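Local coordinates for protein putative oxidoreductase (Klebsiella pneumoniae subsp. pneumoniae MGH 78578, PDB 3E82) that probably acts as an NAD(P)-dependent oxidoreductase of the Gfo/Idh/MocA family, joining a nucleotide-binding Rossmann domain to a C-terminal alpha/beta domain, at residues B[38-41]-B[45-48]; B[93-98]-B[301-306]; B[99-104]-B[108-113]; B[186-191]-B[217-222]. All coordinates share one frame; numbering follows the deposited sequence.

Interaction 1: residues B[38-41]-B[45-48]; sequences VASR and KVKR
Val46, on helix 43-49, meets both Val38 of strand 33-39 and Ser40 just beyond it. The apolar part is valine against valine: the side chains reach tip to tip, with Val38 CG1 lying 3.8 Å from Val46 CG1 and 3.9 Å from Val46 CG2. Val46 CG1 stands anti to its own backbone N (chi1 -178°) and faces Val38, while CG2, besides touching Val38 CG1, rests 3.7 Å from Ser40 CB. Strand 33-39, helix 43-49 and strand 54-56 form one beta-alpha-beta unit of the Rossmann domain, and these methyls pack the helix against Val38 near the end of the strand and Ser40, the first residue past it. The polar groups do not bond to one another across the contact. Ser40 OG is 3.8 Å from Val46 CG2 and is hydrogen-bonded to the backbone N of Asp42, in the turn leading to the helix. Asp42 OD1 in turn binds the backbone N of Lys45. The long Lys45 side chain runs past the serine, with Lys45 CE 4.2 Å from Ser40 OG, and its ammonium group makes a weak hydrogen bond to Tyr15 O.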
loop_
_atom_site.group_PDB
_atom_site.type_symbol
_atom_site.label_atom_id
_atom_site.label_comp_id
_atom_site.label_asym_id
_atom_site.label_seq_id
_atom_site.Cartn_x
_atom_site.Cartn_y
_atom_site.Cartn_z
ATOM N N VAL B 38 -12.540 41.291 -8.777
ATOM C CA VAL B 38 -13.119 39.962 -8.666
ATOM C C VAL B 38 -14.110 39.832 -9.825
ATOM O O VAL B 38 -15.020 40.656 -9.962
ATOM C CB VAL B 38 -13.864 39.760 -7.316
ATOM C CG1 VAL B 38 -14.653 38.455 -7.341
ATOM C CG2 VAL B 38 -12.867 39.726 -6.166
ATOM N N ALA B 39 -13.908 38.837 -10.685
ATOM C CA ALA B 39 -14.828 38.632 -11.799
ATOM C C ALA B 39 -15.874 37.623 -11.335
ATOM O O ALA B 39 -15.544 36.481 -10.985
ATOM C CB ALA B 39 -14.096 38.116 -13.030
ATOM N N SER B 40 -17.126 38.070 -11.306
ATOM C CA SER B 40 -18.242 37.242 -10.878
ATOM C C SER B 40 -19.543 37.888 -11.337
ATOM O O SER B 40 -19.659 39.117 -11.363
ATOM C CB SER B 40 -18.246 37.107 -9.354
ATOM O OG SER B 40 -19.422 36.452 -8.894
ATOM N N ARG B 41 -20.513 37.051 -11.692
ATOM C CA ARG B 41 -21.820 37.507 -12.158
ATOM C C ARG B 41 -22.711 37.918 -10.992
ATOM O O ARG B 41 -23.800 38.459 -11.203
ATOM C CB ARG B 41 -22.526 36.395 -12.943
ATOM C CG ARG B 41 -21.817 35.947 -14.201
ATOM C CD ARG B 41 -21.736 37.067 -15.216
ATOM N NE ARG B 41 -20.997 36.669 -16.415
ATOM C CZ ARG B 41 -20.841 37.444 -17.486
ATOM N NH1 ARG B 41 -21.375 38.663 -17.511
ATOM N NH2 ARG B 41 -20.140 37.009 -18.526
ATOM N N LYS B 45 -22.955 38.856 -3.775
ATOM C CA LYS B 45 -22.276 37.761 -3.088
ATOM C C LYS B 45 -20.833 38.154 -2.768
ATOM O O LYS B 45 -20.329 37.893 -1.672
ATOM C CB LYS B 45 -22.280 36.499 -3.953
ATOM C CG LYS B 45 -21.541 35.328 -3.326
ATOM C CD LYS B 45 -21.569 34.090 -4.217
ATOM C CE LYS B 45 -20.847 34.332 -5.538
ATOM N NZ LYS B 45 -20.860 33.130 -6.424
ATOM N N VAL B 46 -20.173 38.780 -3.736
ATOM C CA VAL B 46 -18.794 39.211 -3.561
ATOM C C VAL B 46 -18.722 40.328 -2.529
ATOM O O VAL B 46 -18.013 40.216 -1.525
ATOM C CB VAL B 46 -18.199 39.725 -4.883
ATOM C CG1 VAL B 46 -16.737 40.116 -4.679
ATOM C CG2 VAL B 46 -18.322 38.654 -5.954
ATOM N N LYS B 47 -19.471 41.399 -2.774
ATOM C CA LYS B 47 -19.491 42.541 -1.871
ATOM C C LYS B 47 -19.796 42.159 -0.421
ATOM O O LYS B 47 -19.313 42.809 0.502
ATOM C CB LYS B 47 -20.505 43.582 -2.360
ATOM C CG LYS B 47 -20.151 44.242 -3.691
ATOM C CD LYS B 47 -19.016 45.234 -3.540
ATOM C CE LYS B 47 -18.791 46.039 -4.817
ATOM N NZ LYS B 47 -17.726 47.083 -4.634
ATOM N N ARG B 48 -20.588 41.110 -0.212
ATOM C CA ARG B 48 -20.915 40.688 1.149
ATOM C C ARG B 48 -19.670 40.348 1.969
ATOM O O ARG B 48 -19.661 40.510 3.194
ATOM C CB ARG B 48 -21.864 39.482 1.138
ATOM C CG ARG B 48 -23.349 39.856 1.063
ATOM C CD ARG B 48 -24.257 38.695 1.464
ATOM N NE ARG B 48 -24.321 37.642 0.454
ATOM C CZ ARG B 48 -24.883 37.786 -0.746
ATOM N NH1 ARG B 48 -25.437 38.943 -1.094
ATOM N NH2 ARG B 48 -24.891 36.770 -1.598
#

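Interaction 2: residues B[93-98]-B[301-306]; sequences HVVVDK and QYYMLI
Strand 93-96 and helix 301-306 run nearly antiparallel, at 164° with their axes 11.7 Å apart, and the closest CA atoms are those of Val95 and Ile306. That spacing is bridged by side chains alone. Val95 points at the helix and carries the whole strand side of the contact. Its two methyls straddle the phenol end of Tyr302: Val95 CG1 lies 3.6 Å from Tyr302 OH and Val95 CG2 3.7 Å from the same oxygen. The valine meets the ring at its edge, near the ring plane, with Val95 CG1 3.9 Å from Tyr302 CE2. With CG anti to the backbone N (chi1 178°), the Tyr302 ring extends straight from the helix to the strand. Ile306, one turn on, lays CG1 over one face of this ring toward the rim, and its CD1 comes to 4.3 Å from Val95 CG2. Tyr303 adds a looser touch, its OH being 4.3 Å from Val95 CG1. The hydroxyls of these two buried tyrosines have partners outside the two segments: Tyr302 OH bonds to Ser122 OG on the adjacent strand, and Tyr303 OH to His23 ND1, whose NE2 binds Asp97 OD1. A helix from the C-terminal half thus packs on the parallel Rossmann sheet, a small apolar contact consistent with the two-domain Gfo/Idh/MocA fold.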
loop_
_atom_site.group_PDB
_atom_site.type_symbol
_atom_site.label_atom_id
_atom_site.label_comp_id
_atom_site.label_asym_id
_atom_site.label_seq_id
_atom_site.Cartn_x
_atom_site.Cartn_y
_atom_site.Cartn_z
ATOM N N HIS B 93 0.457 38.278 -15.514
ATOM C CA HIS B 93 1.064 37.128 -14.859
ATOM C C HIS B 93 -0.143 36.260 -14.525
ATOM O O HIS B 93 -1.247 36.785 -14.319
ATOM C CB HIS B 93 1.778 37.548 -13.580
ATOM C CG HIS B 93 2.984 38.398 -13.822
ATOM N ND1 HIS B 93 4.086 37.944 -14.517
ATOM C CD2 HIS B 93 3.247 39.684 -13.495
ATOM C CE1 HIS B 93 4.977 38.916 -14.606
ATOM N NE2 HIS B 93 4.492 39.983 -13.995
ATOM N N VAL B 94 0.054 34.949 -14.456
ATOM C CA VAL B 94 -1.069 34.064 -14.193
ATOM C C VAL B 94 -0.835 32.934 -13.201
ATOM O O VAL B 94 0.196 32.270 -13.232
ATOM C CB VAL B 94 -1.553 33.416 -15.510
ATOM C CG1 VAL B 94 -2.779 32.549 -15.248
ATOM C CG2 VAL B 94 -1.847 34.492 -16.547
ATOM N N VAL B 95 -1.807 32.741 -12.313
ATOM C CA VAL B 95 -1.789 31.645 -11.359
ATOM C C VAL B 95 -3.085 30.892 -11.680
ATOM O O VAL B 95 -4.169 31.479 -11.665
ATOM C CB VAL B 95 -1.826 32.133 -9.897
ATOM C CG1 VAL B 95 -2.307 31.001 -8.982
ATOM C CG2 VAL B 95 -0.424 32.594 -9.471
ATOM N N VAL B 96 -2.965 29.606 -11.993
ATOM C CA VAL B 96 -4.131 28.793 -12.339
ATOM C C VAL B 96 -4.444 27.753 -11.274
ATOM O O VAL B 96 -3.586 26.959 -10.890
ATOM C CB VAL B 96 -3.918 28.046 -13.676
ATOM C CG1 VAL B 96 -5.230 27.393 -14.129
ATOM C CG2 VAL B 96 -3.378 28.998 -14.719
ATOM N N ASP B 97 -5.678 27.777 -10.796
ATOM C CA ASP B 97 -6.140 26.823 -9.800
ATOM C C ASP B 97 -6.159 25.455 -10.506
ATOM O O ASP B 97 -6.334 25.391 -11.722
ATOM C CB ASP B 97 -7.551 27.222 -9.363
ATOM C CG ASP B 97 -7.967 26.588 -8.065
ATOM O OD1 ASP B 97 -7.292 26.832 -7.042
ATOM O OD2 ASP B 97 -8.975 25.849 -8.066
ATOM N N LYS B 98 -5.954 24.363 -9.774
ATOM C CA LYS B 98 -5.985 23.057 -10.424
ATOM C C LYS B 98 -7.392 22.788 -10.981
ATOM O O LYS B 98 -8.389 23.197 -10.389
ATOM C CB LYS B 98 -5.590 21.944 -9.442
ATOM C CG LYS B 98 -4.139 22.011 -8.944
ATOM C CD LYS B 98 -3.765 20.749 -8.161
ATOM C CE LYS B 98 -4.612 20.572 -6.909
ATOM N NZ LYS B 98 -4.293 21.600 -5.887
ATOM N N GLN B 301 2.498 30.695 1.971
ATOM C CA GLN B 301 3.836 30.699 1.397
ATOM C C GLN B 301 3.761 30.706 -0.126
ATOM O O GLN B 301 4.593 31.324 -0.789
ATOM C CB GLN B 301 4.645 29.482 1.864
ATOM C CG GLN B 301 5.221 29.592 3.277
ATOM C CD GLN B 301 6.266 30.696 3.404
ATOM O OE1 GLN B 301 7.197 30.781 2.605
ATOM N NE2 GLN B 301 6.118 31.540 4.420
ATOM N N TYR B 302 2.767 30.019 -0.686
ATOM C CA TYR B 302 2.628 29.998 -2.140
ATOM C C TYR B 302 2.552 31.433 -2.679
ATOM O O TYR B 302 3.255 31.788 -3.617
ATOM C CB TYR B 302 1.362 29.250 -2.564
ATOM C CG TYR B 302 1.160 29.255 -4.064
ATOM C CD1 TYR B 302 1.806 28.323 -4.877
ATOM C CD2 TYR B 302 0.357 30.228 -4.684
ATOM C CE1 TYR B 302 1.669 28.349 -6.265
ATOM C CE2 TYR B 302 0.214 30.263 -6.081
ATOM C CZ TYR B 302 0.876 29.322 -6.860
ATOM O OH TYR B 302 0.775 29.354 -8.229
ATOM N N TYR B 303 1.688 32.249 -2.086
ATOM C CA TYR B 303 1.521 33.627 -2.532
ATOM C C TYR B 303 2.675 34.543 -2.129
ATOM O O TYR B 303 3.013 35.475 -2.855
ATOM C CB TYR B 303 0.183 34.188 -2.033
ATOM C CG TYR B 303 -0.980 33.796 -2.927
ATOM C CD1 TYR B 303 -1.039 34.235 -4.249
ATOM C CD2 TYR B 303 -1.995 32.959 -2.469
ATOM C CE1 TYR B 303 -2.081 33.847 -5.098
ATOM C CE2 TYR B 303 -3.045 32.560 -3.309
ATOM C CZ TYR B 303 -3.080 33.008 -4.624
ATOM O OH TYR B 303 -4.097 32.617 -5.476
HETATM N N MSE B 304 3.289 34.278 -0.981
HETATM C CA MSE B 304 4.421 35.090 -0.549
HETATM C C MSE B 304 5.579 34.859 -1.516
HETATM O O MSE B 304 6.291 35.793 -1.889
HETATM C CB MSE B 304 4.833 34.710 0.870
HETATM C CG MSE B 304 3.704 34.828 1.866
HETATM SE SE MSE B 304 4.247 34.406 3.669
HETATM C CE MSE B 304 3.400 32.707 3.938
ATOM N N LEU B 305 5.747 33.608 -1.939
ATOM C CA LEU B 305 6.818 33.267 -2.871
ATOM C C LEU B 305 6.510 33.749 -4.293
ATOM O O LEU B 305 7.404 34.201 -5.010
ATOM C CB LEU B 305 7.074 31.757 -2.839
ATOM C CG LEU B 305 7.622 31.227 -1.502
ATOM C CD1 LEU B 305 7.694 29.706 -1.534
ATOM C CD2 LEU B 305 9.014 31.816 -1.240
ATOM N N ILE B 306 5.245 33.662 -4.702
ATOM C CA ILE B 306 4.864 34.135 -6.032
ATOM C C ILE B 306 5.123 35.646 -6.041
ATOM O O ILE B 306 5.592 36.212 -7.034
ATOM C CB ILE B 306 3.366 33.873 -6.317
ATOM C CG1 ILE B 306 3.142 32.398 -6.707
ATOM C CG2 ILE B 306 2.865 34.851 -7.372
ATOM C CD1 ILE B 306 3.650 32.006 -8.094
#

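Interaction 3: residues B[99-104]-B[108-113]; sequences PFTLDM and RELIAL
Leu110 receives Phe100 and Thr101 from the segment that leads into its own helix. The Phe100 ring, set anti to the backbone N (chi1 -176°), slides past Leu110 in the opposite direction, bringing CE2 within 3.7 Å of Leu110 CD1. Ile111 CG1 lies at the ring edge, 4.3 Å from Phe100 CE1. Thr101 CG2 meets Leu110 CD1 tip to tip at 3.5 Å and also lies over one face of the Phe100 ring, toward its rim. The threonine conformation (chi1 57°) turns OG1 the other way, to donate a 2.7 Å hydrogen bond to Asp103 O from above the carbonyl plane. Selenomethionine Met104 bends at its last torsion, chi3 76°, to bring CE against the Arg108 guanidinium, 3.7 Å from Arg108 NH2. The same pair shares a first-turn helix bond, Arg108 N to Met104 O at 2.9 Å. The arginine is steadied by a salt bridge to Glu351 and a hydrogen bond to Asp346 O. Asp103 is the N-cap, its OD1 bonding Glu106 N. With the cis peptide before Pro99, the Asp97-Lys98-Pro99 run resembles the Glu-Lys-Pro motif typical of Gfo/Idh/MocA enzymes, here followed by a capped Rossmann helix.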
loop_
_atom_site.group_PDB
_atom_site.type_symbol
_atom_site.label_atom_id
_atom_site.label_comp_id
_atom_site.label_asym_id
_atom_site.label_seq_id
_atom_site.Cartn_x
_atom_site.Cartn_y
_atom_site.Cartn_z
ATOM N N PRO B 99 -7.488 22.107 -12.137
ATOM C CA PRO B 99 -6.372 21.606 -12.938
ATOM C C PRO B 99 -5.774 22.676 -13.843
ATOM O O PRO B 99 -6.476 23.565 -14.333
ATOM C CB PRO B 99 -7.016 20.488 -13.746
ATOM C CG PRO B 99 -8.370 21.064 -14.038
ATOM C CD PRO B 99 -8.771 21.605 -12.668
ATOM N N PHE B 100 -4.468 22.571 -14.054
ATOM C CA PHE B 100 -3.720 23.484 -14.909
ATOM C C PHE B 100 -4.489 23.633 -16.231
ATOM O O PHE B 100 -4.937 24.723 -16.587
ATOM C CB PHE B 100 -2.329 22.887 -15.156
ATOM C CG PHE B 100 -1.406 23.762 -15.955
ATOM C CD1 PHE B 100 -0.190 23.260 -16.409
ATOM C CD2 PHE B 100 -1.749 25.073 -16.278
ATOM C CE1 PHE B 100 0.669 24.047 -17.177
ATOM C CE2 PHE B 100 -0.900 25.862 -17.044
ATOM C CZ PHE B 100 0.309 25.349 -17.494
ATOM N N THR B 101 -4.617 22.519 -16.943
ATOM C CA THR B 101 -5.336 22.447 -18.210
ATOM C C THR B 101 -6.045 21.093 -18.213
ATOM O O THR B 101 -5.931 20.322 -17.250
ATOM C CB THR B 101 -4.379 22.498 -19.425
ATOM O OG1 THR B 101 -3.429 21.431 -19.326
ATOM C CG2 THR B 101 -3.653 23.839 -19.489
ATOM N N LEU B 102 -6.766 20.789 -19.287
ATOM C CA LEU B 102 -7.465 19.512 -19.349
ATOM C C LEU B 102 -6.626 18.431 -20.022
ATOM O O LEU B 102 -6.884 17.244 -19.838
ATOM C CB LEU B 102 -8.820 19.683 -20.038
ATOM C CG LEU B 102 -9.749 20.637 -19.274
ATOM C CD1 LEU B 102 -11.113 20.677 -19.945
ATOM C CD2 LEU B 102 -9.890 20.172 -17.825
ATOM N N ASP B 103 -5.625 18.833 -20.805
ATOM C CA ASP B 103 -4.736 17.867 -21.443
ATOM C C ASP B 103 -3.325 18.421 -21.502
ATOM O O ASP B 103 -3.118 19.626 -21.362
ATOM C CB ASP B 103 -5.221 17.447 -22.845
ATOM C CG ASP B 103 -5.107 18.552 -23.890
ATOM O OD1 ASP B 103 -4.320 19.507 -23.718
ATOM O OD2 ASP B 103 -5.809 18.439 -24.920
HETATM N N MSE B 104 -2.351 17.548 -21.718
HETATM C CA MSE B 104 -0.965 17.983 -21.732
HETATM C C MSE B 104 -0.505 18.890 -22.864
HETATM O O MSE B 104 0.345 19.754 -22.646
HETATM C CB MSE B 104 -0.055 16.769 -21.609
HETATM C CG MSE B 104 -0.211 16.107 -20.249
HETATM SE SE MSE B 104 1.015 14.658 -19.995
HETATM C CE MSE B 104 2.625 15.695 -19.659
ATOM N N ARG B 108 1.475 22.395 -22.335
ATOM C CA ARG B 108 2.738 22.729 -22.986
ATOM C C ARG B 108 2.628 24.027 -23.772
ATOM O O ARG B 108 3.576 24.816 -23.814
ATOM C CB ARG B 108 3.188 21.596 -23.913
ATOM C CG ARG B 108 3.654 20.363 -23.161
ATOM C CD ARG B 108 4.327 19.337 -24.065
ATOM N NE ARG B 108 4.992 18.303 -23.274
ATOM C CZ ARG B 108 4.493 17.097 -23.025
ATOM N NH1 ARG B 108 3.311 16.747 -23.516
ATOM N NH2 ARG B 108 5.166 16.245 -22.260
ATOM N N GLU B 109 1.470 24.249 -24.388
ATOM C CA GLU B 109 1.269 25.465 -25.163
ATOM C C GLU B 109 1.308 26.679 -24.236
ATOM O O GLU B 109 1.934 27.682 -24.564
ATOM C CB GLU B 109 -0.057 25.398 -25.934
ATOM C CG GLU B 109 -0.121 24.212 -26.899
ATOM C CD GLU B 109 -1.379 24.193 -27.762
ATOM O OE1 GLU B 109 -2.462 24.592 -27.265
ATOM O OE2 GLU B 109 -1.283 23.758 -28.931
ATOM N N LEU B 110 0.666 26.577 -23.073
ATOM C CA LEU B 110 0.666 27.681 -22.113
ATOM C C LEU B 110 2.078 27.974 -21.604
ATOM O O LEU B 110 2.471 29.134 -21.483
ATOM C CB LEU B 110 -0.264 27.380 -20.932
ATOM C CG LEU B 110 -1.754 27.339 -21.279
ATOM C CD1 LEU B 110 -2.573 27.178 -20.014
ATOM C CD2 LEU B 110 -2.154 28.637 -22.001
ATOM N N ILE B 111 2.840 26.923 -21.313
ATOM C CA ILE B 111 4.208 27.093 -20.841
ATOM C C ILE B 111 5.011 27.886 -21.882
ATOM O O ILE B 111 5.689 28.861 -21.543
ATOM C CB ILE B 111 4.873 25.717 -20.575
ATOM C CG1 ILE B 111 4.177 25.036 -19.383
ATOM C CG2 ILE B 111 6.367 25.893 -20.275
ATOM C CD1 ILE B 111 4.680 23.629 -19.079
ATOM N N ALA B 112 4.908 27.478 -23.143
ATOM C CA ALA B 112 5.611 28.147 -24.235
ATOM C C ALA B 112 5.155 29.596 -24.369
ATOM O O ALA B 112 5.969 30.494 -24.585
ATOM C CB ALA B 112 5.366 27.406 -25.540
ATOM N N LEU B 113 3.849 29.817 -24.238
ATOM C CA LEU B 113 3.284 31.154 -24.356
ATOM C C LEU B 113 3.791 32.094 -23.268
ATOM O O LEU B 113 4.188 33.225 -23.554
ATOM C CB LEU B 113 1.753 31.085 -24.316
ATOM C CG LEU B 113 0.989 32.404 -24.518
ATOM C CD1 LEU B 113 1.349 33.008 -25.880
ATOM C CD2 LEU B 113 -0.508 32.150 -24.429
#

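Interaction 4: residues B[186-191]-B[217-222]; sequences DQALQL and VVLNYP
Tyr221 OH is the polar point of this contact: it bonds to the carbonyl oxygen of Gly193, just past the end of the helix, and is touched by Leu189 CD2 at 3.9 Å. Ala188 O is merely nearby, 4.1 Å from Tyr221 OH and not bonded to it. The side chains of Leu189 and Tyr221 cross at about a right angle, and the leucine methyl meets the phenol oxygen and not the body of the ring. Leu189 achieves this with CG anti to its carbonyl carbon (chi1 -60°) and an extended second torsion (chi2 -179°), which carry CD2 out from the flank of the helix. Pro195 touches both side chains, and the Tyr221 ring stacks with that of His224; together with the Gly193 bond these neighbours would limit the rotation of the phenol. Two residues earlier in the chain, on the strand, Leu219 also points toward the helix. Its CD2 faces Ala188 CB at 4.4 Å, a loose apolar touch at the point where the CA atoms of the two segments come nearest (8.9 Å). Helix 176-192 thereby lies on one face of the mixed sheet of the C-terminal domain, with helix 320-339 touching both Leu189 and Val217. Of the residues alternating with the inward ones, Asn220 hydrogen-bonds through OD1 to both Lys225 NZ and Asn201 ND2 of the second subunit, and Val218 packs on that same Asn201. Strand 214-220 itself runs between strands 197-203 and 225-231, antiparallel to both.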
loop_
_atom_site.group_PDB
_atom_site.type_symbol
_atom_site.label_atom_id
_atom_site.label_comp_id
_atom_site.label_asym_id
_atom_site.label_seq_id
_atom_site.Cartn_x
_atom_site.Cartn_y
_atom_site.Cartn_z
ATOM N N ASP B 186 2.523 15.665 -6.332
ATOM C CA ASP B 186 3.388 16.838 -6.258
ATOM C C ASP B 186 4.388 16.760 -5.107
ATOM O O ASP B 186 5.562 17.060 -5.296
ATOM C CB ASP B 186 2.548 18.119 -6.132
ATOM C CG ASP B 186 3.386 19.372 -6.224
ATOM O OD1 ASP B 186 4.105 19.528 -7.232
ATOM O OD2 ASP B 186 3.326 20.202 -5.294
ATOM N N GLN B 187 3.917 16.374 -3.924
ATOM C CA GLN B 187 4.789 16.242 -2.755
ATOM C C GLN B 187 5.874 15.196 -3.011
ATOM O O GLN B 187 7.041 15.404 -2.674
ATOM C CB GLN B 187 3.970 15.861 -1.507
ATOM C CG GLN B 187 3.143 17.009 -0.939
ATOM C CD GLN B 187 2.087 16.568 0.083
ATOM O OE1 GLN B 187 1.772 15.381 0.207
ATOM N NE2 GLN B 187 1.521 17.537 0.804
ATOM N N ALA B 188 5.492 14.077 -3.617
ATOM C CA ALA B 188 6.448 13.017 -3.917
ATOM C C ALA B 188 7.531 13.485 -4.894
ATOM O O ALA B 188 8.718 13.227 -4.685
ATOM C CB ALA B 188 5.718 11.796 -4.487
ATOM N N LEU B 189 7.127 14.171 -5.959
ATOM C CA LEU B 189 8.085 14.649 -6.950
ATOM C C LEU B 189 9.041 15.665 -6.331
ATOM O O LEU B 189 10.237 15.656 -6.608
ATOM C CB LEU B 189 7.345 15.273 -8.144
ATOM C CG LEU B 189 6.387 14.336 -8.886
ATOM C CD1 LEU B 189 5.731 15.062 -10.060
ATOM C CD2 LEU B 189 7.156 13.117 -9.366
ATOM N N GLN B 190 8.506 16.539 -5.486
ATOM C CA GLN B 190 9.325 17.547 -4.818
ATOM C C GLN B 190 10.402 16.864 -3.968
ATOM O O GLN B 190 11.553 17.303 -3.924
ATOM C CB GLN B 190 8.450 18.440 -3.931
ATOM C CG GLN B 190 7.670 19.521 -4.677
ATOM C CD GLN B 190 8.566 20.645 -5.196
ATOM O OE1 GLN B 190 8.955 20.666 -6.366
ATOM N NE2 GLN B 190 8.907 21.575 -4.314
ATOM N N LEU B 191 10.018 15.783 -3.294
ATOM C CA LEU B 191 10.952 15.046 -2.447
ATOM C C LEU B 191 11.943 14.182 -3.212
ATOM O O LEU B 191 13.130 14.165 -2.895
ATOM C CB LEU B 191 10.186 14.121 -1.479
ATOM C CG LEU B 191 9.445 14.762 -0.302
ATOM C CD1 LEU B 191 8.703 13.697 0.490
ATOM C CD2 LEU B 191 10.445 15.489 0.583
ATOM N N VAL B 217 -1.735 3.823 -6.283
ATOM C CA VAL B 217 -0.695 4.072 -7.274
ATOM C C VAL B 217 0.713 3.958 -6.720
ATOM O O VAL B 217 1.016 4.490 -5.654
ATOM C CB VAL B 217 -0.871 5.478 -7.873
ATOM C CG1 VAL B 217 0.248 5.785 -8.858
ATOM C CG2 VAL B 217 -2.244 5.577 -8.535
ATOM N N VAL B 218 1.578 3.275 -7.467
ATOM C CA VAL B 218 2.962 3.082 -7.052
ATOM C C VAL B 218 3.930 3.733 -8.021
ATOM O O VAL B 218 3.870 3.492 -9.227
ATOM C CB VAL B 218 3.324 1.579 -6.955
ATOM C CG1 VAL B 218 4.773 1.423 -6.524
ATOM C CG2 VAL B 218 2.402 0.882 -5.959
ATOM N N LEU B 219 4.811 4.572 -7.483
ATOM C CA LEU B 219 5.830 5.242 -8.275
ATOM C C LEU B 219 7.152 4.504 -8.035
ATOM O O LEU B 219 7.647 4.466 -6.906
ATOM C CB LEU B 219 5.955 6.712 -7.855
ATOM C CG LEU B 219 5.035 7.713 -8.576
ATOM C CD1 LEU B 219 3.597 7.263 -8.524
ATOM C CD2 LEU B 219 5.195 9.085 -7.947
ATOM N N ASN B 220 7.711 3.914 -9.093
ATOM C CA ASN B 220 8.971 3.171 -8.980
ATOM C C ASN B 220 10.216 4.024 -9.232
ATOM O O ASN B 220 10.357 4.650 -10.290
ATOM C CB ASN B 220 8.997 1.980 -9.954
ATOM C CG ASN B 220 7.883 0.975 -9.691
ATOM O OD1 ASN B 220 7.771 0.411 -8.592
ATOM N ND2 ASN B 220 7.053 0.743 -10.704
ATOM N N TYR B 221 11.106 4.050 -8.242
ATOM C CA TYR B 221 12.373 4.773 -8.332
ATOM C C TYR B 221 13.470 3.702 -8.331
ATOM O O TYR B 221 13.233 2.570 -7.921
ATOM C CB TYR B 221 12.543 5.716 -7.133
ATOM C CG TYR B 221 11.663 6.942 -7.200
ATOM C CD1 TYR B 221 12.123 8.127 -7.795
ATOM C CD2 TYR B 221 10.360 6.916 -6.703
ATOM C CE1 TYR B 221 11.299 9.261 -7.891
ATOM C CE2 TYR B 221 9.525 8.041 -6.796
ATOM C CZ TYR B 221 10.006 9.208 -7.392
ATOM O OH TYR B 221 9.197 10.317 -7.476
ATOM N N PRO B 222 14.686 4.047 -8.784
ATOM C CA PRO B 222 15.766 3.052 -8.814
ATOM C C PRO B 222 16.066 2.358 -7.489
ATOM O O PRO B 222 16.320 1.157 -7.466
ATOM C CB PRO B 222 16.963 3.855 -9.323
ATOM C CG PRO B 222 16.319 4.893 -10.201
ATOM C CD PRO B 222 15.145 5.330 -9.341
#

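Interactions 1, 2 and 3 all involve the Rossmann domain, whereas interaction 4 lies wholly in the C-terminal domain, its centre about 39 Å from that of interaction 1. Interaction 1 is partly buried and far from the chain's centre; the other three are buried. Interactions 1 and 2 reach the same parallel sheet, but one closes a local beta-alpha-beta unit with valines and the other joins residues some 200 positions apart through a valine set against tyrosines and an isoleucine. Interaction 3 follows directly on from the strand of interaction 2 and alone has a hydrogen bond between its segments. Interactions 1, 2 and 4 are helix-on-strand contacts; in 2 and 4 phenol oxygens bond to outside partners.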